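Local coordinates for protein tryptophan halogenase (Shewanella frigidimarina, PDB 2PYX) that is thought to be a flavin-dependent tryptophan halogenase, binding FAD and probably adding a halogen to the indole ring of tryptophan, at residues 21-25 and 69-73; 26-31 and 42-46; 142-147 and 501-505. Residue numbers count along the deposited sequence, not the author numbering.

Contact 1. Residues 21-25 and 69-73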
# COMPACT_ATOMS: atom_id res chain seq x y z
N ILE A 21 6.38 1.74 12.79
CA ILE A 21 4.96 2.10 12.74
C ILE A 21 4.20 1.37 13.85
O ILE A 21 3.32 1.93 14.50
CB ILE A 21 4.35 1.83 11.36
CG1 ILE A 21 4.83 2.90 10.37
CG2 ILE A 21 2.80 1.80 11.41
CD1 ILE A 21 4.52 2.56 8.91
N THR A 22 4.55 0.09 14.05
CA THR A 22 3.92 -0.68 15.11
C THR A 22 4.17 -0.03 16.47
O THR A 22 3.28 0.14 17.28
CB THR A 22 4.39 -2.15 15.10
OG1 THR A 22 4.09 -2.73 13.82
CG2 THR A 22 3.71 -2.95 16.20
N ALA A 23 5.43 0.27 16.76
CA ALA A 23 5.78 0.88 18.04
C ALA A 23 5.00 2.17 18.28
O ALA A 23 4.44 2.39 19.35
CB ALA A 23 7.27 1.16 18.09
N GLY A 24 4.94 3.01 17.25
CA GLY A 24 4.28 4.30 17.38
C GLY A 24 2.80 4.21 17.59
O GLY A 24 2.20 4.90 18.43
N LEU A 25 2.16 3.34 16.80
CA LEU A 25 0.71 3.17 16.92
C LEU A 25 0.33 2.57 18.30
O LEU A 25 -0.63 2.99 18.91
CB LEU A 25 0.14 2.36 15.77
CG LEU A 25 0.10 3.11 14.43
CD1 LEU A 25 -0.32 2.11 13.36
CD2 LEU A 25 -0.83 4.31 14.47
N THR A 69 -2.38 7.40 10.12
CA THR A 69 -1.30 6.80 10.90
C THR A 69 -0.34 7.86 11.42
O THR A 69 0.03 7.86 12.60
CB THR A 69 -0.59 5.78 10.02
OG1 THR A 69 -1.49 4.73 9.74
CG2 THR A 69 0.61 5.18 10.69
N LEU A 70 0.09 8.75 10.54
CA LEU A 70 1.03 9.82 10.95
C LEU A 70 0.41 10.71 12.03
O LEU A 70 1.02 11.05 13.03
CB LEU A 70 1.40 10.66 9.73
CG LEU A 70 2.35 10.00 8.72
CD1 LEU A 70 2.41 10.85 7.46
CD2 LEU A 70 3.74 9.76 9.30
N SER A 71 -0.83 11.09 11.81
CA SER A 71 -1.50 11.94 12.77
C SER A 71 -1.66 11.27 14.15
O SER A 71 -1.37 11.87 15.20
CB SER A 71 -2.89 12.27 12.23
OG SER A 71 -3.58 13.13 13.13
N LYS A 72 -2.06 9.99 14.15
CA LYS A 72 -2.19 9.22 15.39
C LYS A 72 -0.86 9.07 16.12
O LYS A 72 -0.80 9.20 17.35
CB LYS A 72 -2.78 7.86 15.11
CG LYS A 72 -4.26 7.85 14.77
CD LYS A 72 -4.79 6.44 14.68
CE LYS A 72 -4.25 5.68 13.46
NZ LYS A 72 -4.72 4.28 13.45
N ILE A 73 0.21 8.83 15.38
CA ILE A 73 1.55 8.72 15.99
C ILE A 73 2.01 10.05 16.56
O ILE A 73 2.75 10.08 17.55
CB ILE A 73 2.56 8.18 14.98
CG1 ILE A 73 2.19 6.73 14.63
CG2 ILE A 73 3.99 8.25 15.47
CD1 ILE A 73 3.07 6.05 13.61
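Two helical segments cross here: the axes of 21-25 and 69-73 come within 9.7 Å, with their N-to-C directions 52° apart. The backbones are nearest where Gly24 faces Ile73, CA to CA 5.4 Å. Gly24 has no side chain, and a CB there would sit about 3.1 Å from Ile73 CD1, which is tight; Ile73 can therefore lay its chain against bare backbone, with CG1 3.9 Å from Gly24 C and CD1 4.2 Å from Ile21 O. Leu25 does most of the filling from its side. Its CD2 touches three residues of the other helix: Thr69 CG2 at 4.1 Å, Lys72 CE at 3.8 Å and Ile73 CG1 at 3.9 Å. One turn earlier, Ile21 CG2 meets Thr69 CG2 at 4.1 Å. Thr69 offers its methyl and its carbonyl O, the latter 4.1 Å from Leu25 CD2; its OG1 hydrogen-bonds to Glu369 and, with Lys72 NZ, to a tetraethylene glycol probably left from crystallisation. Helix 174-187 adds Leu181, which touches both Ile21 and Ile73, while helix 363-377 lies against Ile21, Leu25 and Lys72. Helix 16-31 is the first helix of a Rossmann-type fold, consistent with FAD binding, and Ile21 lies close to Thr17, a predicted FAD-binding residue. No hydrogen bond crosses between the segments, so the join rests on van der Waals fit, with the polar ends of Thr69 and Lys72 turned to other partners.

Contact 2. Residues 26-31 and 42-46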
# COMPACT_ATOMS: atom_id res chain seq x y z
N LEU A 26 1.09 1.58 18.76
CA LEU A 26 0.83 1.01 20.07
C LEU A 26 1.01 2.05 21.19
O LEU A 26 0.15 2.18 22.05
CB LEU A 26 1.78 -0.17 20.37
CG LEU A 26 1.44 -1.45 19.60
CD1 LEU A 26 2.55 -2.47 19.84
CD2 LEU A 26 0.10 -2.03 20.00
N ALA A 27 2.14 2.77 21.17
CA ALA A 27 2.43 3.74 22.23
C ALA A 27 1.41 4.85 22.22
O ALA A 27 0.91 5.27 23.26
CB ALA A 27 3.84 4.31 22.06
N ALA A 28 1.08 5.36 21.03
CA ALA A 28 0.15 6.47 20.95
C ALA A 28 -1.24 6.07 21.46
O ALA A 28 -1.94 6.84 22.16
CB ALA A 28 0.07 7.01 19.53
N GLU A 29 -1.68 4.86 21.12
CA GLU A 29 -3.02 4.41 21.51
C GLU A 29 -3.15 4.16 23.01
O GLU A 29 -4.19 4.47 23.57
CB GLU A 29 -3.44 3.16 20.71
CG GLU A 29 -4.76 2.56 21.09
CD GLU A 29 -5.96 3.43 20.80
OE1 GLU A 29 -5.84 4.54 20.22
OE2 GLU A 29 -7.07 3.01 21.17
N HIS A 30 -2.10 3.60 23.63
CA HIS A 30 -2.22 3.17 25.03
C HIS A 30 -1.52 4.03 26.07
O HIS A 30 -1.94 4.04 27.23
CB HIS A 30 -1.74 1.72 25.16
CG HIS A 30 -2.65 0.77 24.46
ND1 HIS A 30 -3.84 0.36 25.00
CD2 HIS A 30 -2.61 0.28 23.20
CE1 HIS A 30 -4.47 -0.40 24.12
NE2 HIS A 30 -3.76 -0.44 23.01
N ASN A 31 -0.50 4.75 25.65
CA ASN A 31 0.42 5.45 26.56
C ASN A 31 0.36 6.97 26.54
O ASN A 31 1.03 7.60 27.35
CB ASN A 31 1.84 4.98 26.29
CG ASN A 31 2.07 3.52 26.68
OD1 ASN A 31 1.16 2.85 27.19
ND2 ASN A 31 3.30 3.03 26.47
N LYS A 42 0.74 2.22 30.38
CA LYS A 42 0.25 0.87 30.29
C LYS A 42 1.26 -0.11 29.73
O LYS A 42 1.48 -1.18 30.32
CB LYS A 42 -1.03 0.81 29.43
CG LYS A 42 -1.73 -0.54 29.48
CD LYS A 42 -2.85 -0.66 28.46
CE LYS A 42 -3.95 0.30 28.67
NZ LYS A 42 -5.07 0.10 27.65
N LEU A 43 1.82 0.22 28.56
CA LEU A 43 2.63 -0.71 27.82
C LEU A 43 4.10 -0.36 27.94
O LEU A 43 4.48 0.81 27.85
CB LEU A 43 2.31 -0.68 26.31
CG LEU A 43 0.87 -1.01 25.93
CD1 LEU A 43 0.76 -1.02 24.42
CD2 LEU A 43 0.41 -2.32 26.51
N ASN A 44 4.89 -1.41 28.08
CA ASN A 44 6.34 -1.30 28.06
C ASN A 44 6.79 -1.91 26.75
O ASN A 44 6.79 -3.14 26.58
CB ASN A 44 6.98 -2.03 29.26
CG ASN A 44 8.49 -1.85 29.32
OD1 ASN A 44 9.02 -0.84 28.87
ND2 ASN A 44 9.19 -2.85 29.86
N ILE A 45 7.12 -1.04 25.80
CA ILE A 45 7.43 -1.46 24.44
C ILE A 45 8.94 -1.36 24.18
O ILE A 45 9.54 -0.30 24.40
CB ILE A 45 6.69 -0.57 23.44
CG1 ILE A 45 5.18 -0.56 23.67
CG2 ILE A 45 7.03 -1.01 22.00
CD1 ILE A 45 4.54 0.62 23.02
N THR A 46 9.55 -2.46 23.77
CA THR A 46 10.95 -2.53 23.41
C THR A 46 11.06 -3.01 21.97
O THR A 46 10.44 -4.01 21.58
CB THR A 46 11.71 -3.51 24.34
OG1 THR A 46 11.58 -3.08 25.71
CG2 THR A 46 13.20 -3.63 23.95
O HOH W 1 -0.89 4.52 29.68
O HOH W 2 -4.67 3.40 27.77
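In the Rossmann-type fold of this protein, strand 9-13, helix 16-31 and strand 44-49 form a beta-alpha-beta crossover, and this contact belongs to its second half, where the helix packs on the strand it leads to. The axes of helix segment 26-31 and strand segment 44-46 pass 9.9 Å apart at closest, 172° between their directions. Two bumps face the helix, Ile45 from the strand and Leu43 from the loop just before it. Ile45 pushes its CD1 into the shallow ground between Leu26 and Ala27, 3.9 Å from Leu26 CB and 3.9 Å from Ala27 CB, the small alanine letting the methyl approach the helix backbone to 3.7 Å at Ala27 N. One turn along, Leu43 CD1 fits between Leu26 and His30, lying 4.0 Å from Leu26 O and 3.8 Å from His30 CB. In the neighbouring strand 9-13 of the sheet, Ile12 touches Ile45. Beyond these bumps the packing turns polar. The amide of Asn31 brackets the backbone of Leu43, ND2 giving a 2.9 Å hydrogen bond to Leu43 O while OD1 accepts one from Leu43 N at 3.0 Å. The imidazole of His30 is held on both nitrogens: NE2 bonds to the carbonyl of Ala376, and at the ring edge Lys42 NZ donates to His30 ND1 at 2.9 Å.

Contact 3. Residues 142-147 and 501-505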
# COMPACT_ATOMS: atom_id res chain seq x y z
N CYS A 142 -15.13 11.49 -10.70
CA CYS A 142 -14.19 12.13 -9.79
C CYS A 142 -13.48 13.25 -10.51
O CYS A 142 -13.61 13.42 -11.71
CB CYS A 142 -13.19 11.13 -9.18
SG CYS A 142 -11.77 10.68 -10.26
N SER A 143 -12.81 14.09 -9.72
CA SER A 143 -12.07 15.21 -10.31
C SER A 143 -10.60 14.86 -10.51
O SER A 143 -9.90 15.52 -11.27
CB SER A 143 -12.20 16.48 -9.44
OG SER A 143 -11.64 16.28 -8.15
N GLN A 144 -10.11 13.80 -9.88
CA GLN A 144 -8.67 13.51 -9.91
C GLN A 144 -8.12 13.10 -11.25
O GLN A 144 -6.93 13.25 -11.51
CB GLN A 144 -8.34 12.41 -8.89
CG GLN A 144 -8.10 12.98 -7.56
CD GLN A 144 -7.76 11.96 -6.47
OE1 GLN A 144 -8.28 10.87 -6.48
NE2 GLN A 144 -6.94 12.38 -5.50
N GLN A 145 -8.95 12.53 -12.11
CA GLN A 145 -8.44 12.13 -13.43
C GLN A 145 -7.92 13.37 -14.14
O GLN A 145 -6.74 13.43 -14.51
CB GLN A 145 -9.48 11.41 -14.27
CG GLN A 145 -9.10 11.06 -15.71
CD GLN A 145 -7.81 10.22 -15.82
OE1 GLN A 145 -6.78 10.55 -15.21
NE2 GLN A 145 -7.86 9.15 -16.58
N VAL A 146 -8.77 14.38 -14.24
CA VAL A 146 -8.42 15.63 -14.89
C VAL A 146 -7.30 16.36 -14.14
O VAL A 146 -6.36 16.82 -14.76
CB VAL A 146 -9.68 16.54 -15.05
CG1 VAL A 146 -9.27 17.92 -15.49
CG2 VAL A 146 -10.65 15.91 -16.05
N LEU A 147 -7.38 16.42 -12.81
CA LEU A 147 -6.42 17.19 -12.04
C LEU A 147 -5.02 16.57 -12.05
O LEU A 147 -4.03 17.26 -12.17
CB LEU A 147 -6.94 17.38 -10.61
CG LEU A 147 -8.29 18.11 -10.53
CD1 LEU A 147 -8.91 18.06 -9.15
CD2 LEU A 147 -8.16 19.55 -10.96
N THR A 501 -14.62 19.72 -10.57
CA THR A 501 -13.41 19.49 -11.34
C THR A 501 -12.91 20.79 -11.96
O THR A 501 -11.73 21.15 -11.86
CB THR A 501 -13.65 18.43 -12.44
OG1 THR A 501 -14.12 17.22 -11.84
CG2 THR A 501 -12.39 18.18 -13.23
N GLN A 502 -13.83 21.51 -12.59
CA GLN A 502 -13.45 22.75 -13.25
C GLN A 502 -12.92 23.75 -12.22
O GLN A 502 -11.89 24.39 -12.47
CB GLN A 502 -14.64 23.32 -14.03
CG GLN A 502 -14.35 24.62 -14.76
CD GLN A 502 -13.71 24.41 -16.14
OE1 GLN A 502 -12.99 23.43 -16.39
NE2 GLN A 502 -13.98 25.34 -17.05
N ALA A 503 -13.59 23.86 -11.08
CA ALA A 503 -13.17 24.85 -10.07
C ALA A 503 -11.79 24.50 -9.55
O ALA A 503 -10.89 25.33 -9.50
CB ALA A 503 -14.17 24.95 -8.95
N LEU A 504 -11.59 23.23 -9.19
CA LEU A 504 -10.29 22.82 -8.67
C LEU A 504 -9.19 22.95 -9.69
O LEU A 504 -8.04 23.25 -9.34
CB LEU A 504 -10.36 21.37 -8.16
CG LEU A 504 -11.16 21.19 -6.88
CD1 LEU A 504 -11.35 19.72 -6.57
CD2 LEU A 504 -10.49 21.85 -5.70
N SER A 505 -9.50 22.71 -10.96
CA SER A 505 -8.47 22.76 -12.01
C SER A 505 -7.86 24.15 -12.14
O SER A 505 -6.72 24.30 -12.58
CB SER A 505 -9.01 22.29 -13.37
OG SER A 505 -9.78 23.31 -14.00
O HOH W 3 -14.11 15.24 -14.19
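Thr501 reaches into the first turn of the opposing segment, its CG2 lying 3.7 Å from Val146 CB and its OG1 3.2 Å from Ser143 CB. This is also where the backbones come close, with the CA atoms of Ser143 and Thr501 4.6 Å apart. The hydroxyl of Thr501 bonds to the carbonyl of Asn497, one turn back in its own helix, and receives a hydrogen bond from a water at 3.1 Å; the same water donates to Cys142 O, also at 3.1 Å, bridging the two segments. Farther along, Leu147 covers the other end of the contact: CD1 rests 3.7 Å from Leu504 CB, and CD2 presses to 3.4 Å from Ser505 CA and 4.0 Å from Thr501 O. Leu504 swings its CD1 to 3.8 Å from Ser143 OG, a hydroxyl whose bond goes to Asn166. That loop residue also touches both leucines. Ser505 turns its own OG back to Gln502 O, 2.8 Å away, and so offers carbon to Leu147. No direct hydrogen bond joins the segments. Far from the predicted FAD and tryptophan sites, this is plain packing of the long helix 484-507, near the C-terminus, against the start of the short helix 144-149 and the turn before it.

Contacts 1 and 2 share helix 16-31 and sit side by side, their centres 11 Å apart. They meet directly where Ala28 CB packs 3.2 Å from Lys72 O, and where Ile45 CD1 approaches Ala23 O at 4.1 Å. Both are largely buried, yet they differ in chemistry: contact 1 joins helix to helix by van der Waals packing, with no hydrogen bond between its segments, whereas contact 2 joins the helix to a strand and the loop leading into it, and adds direct hydrogen bonds and waters towards its exposed end. Contact 3 stands apart, its centre 31 Å from that of contact 1 and 42 Å from that of contact 2. Only partly buried, it brings together chain regions over 350 residues apart, with one water as its polar bridge.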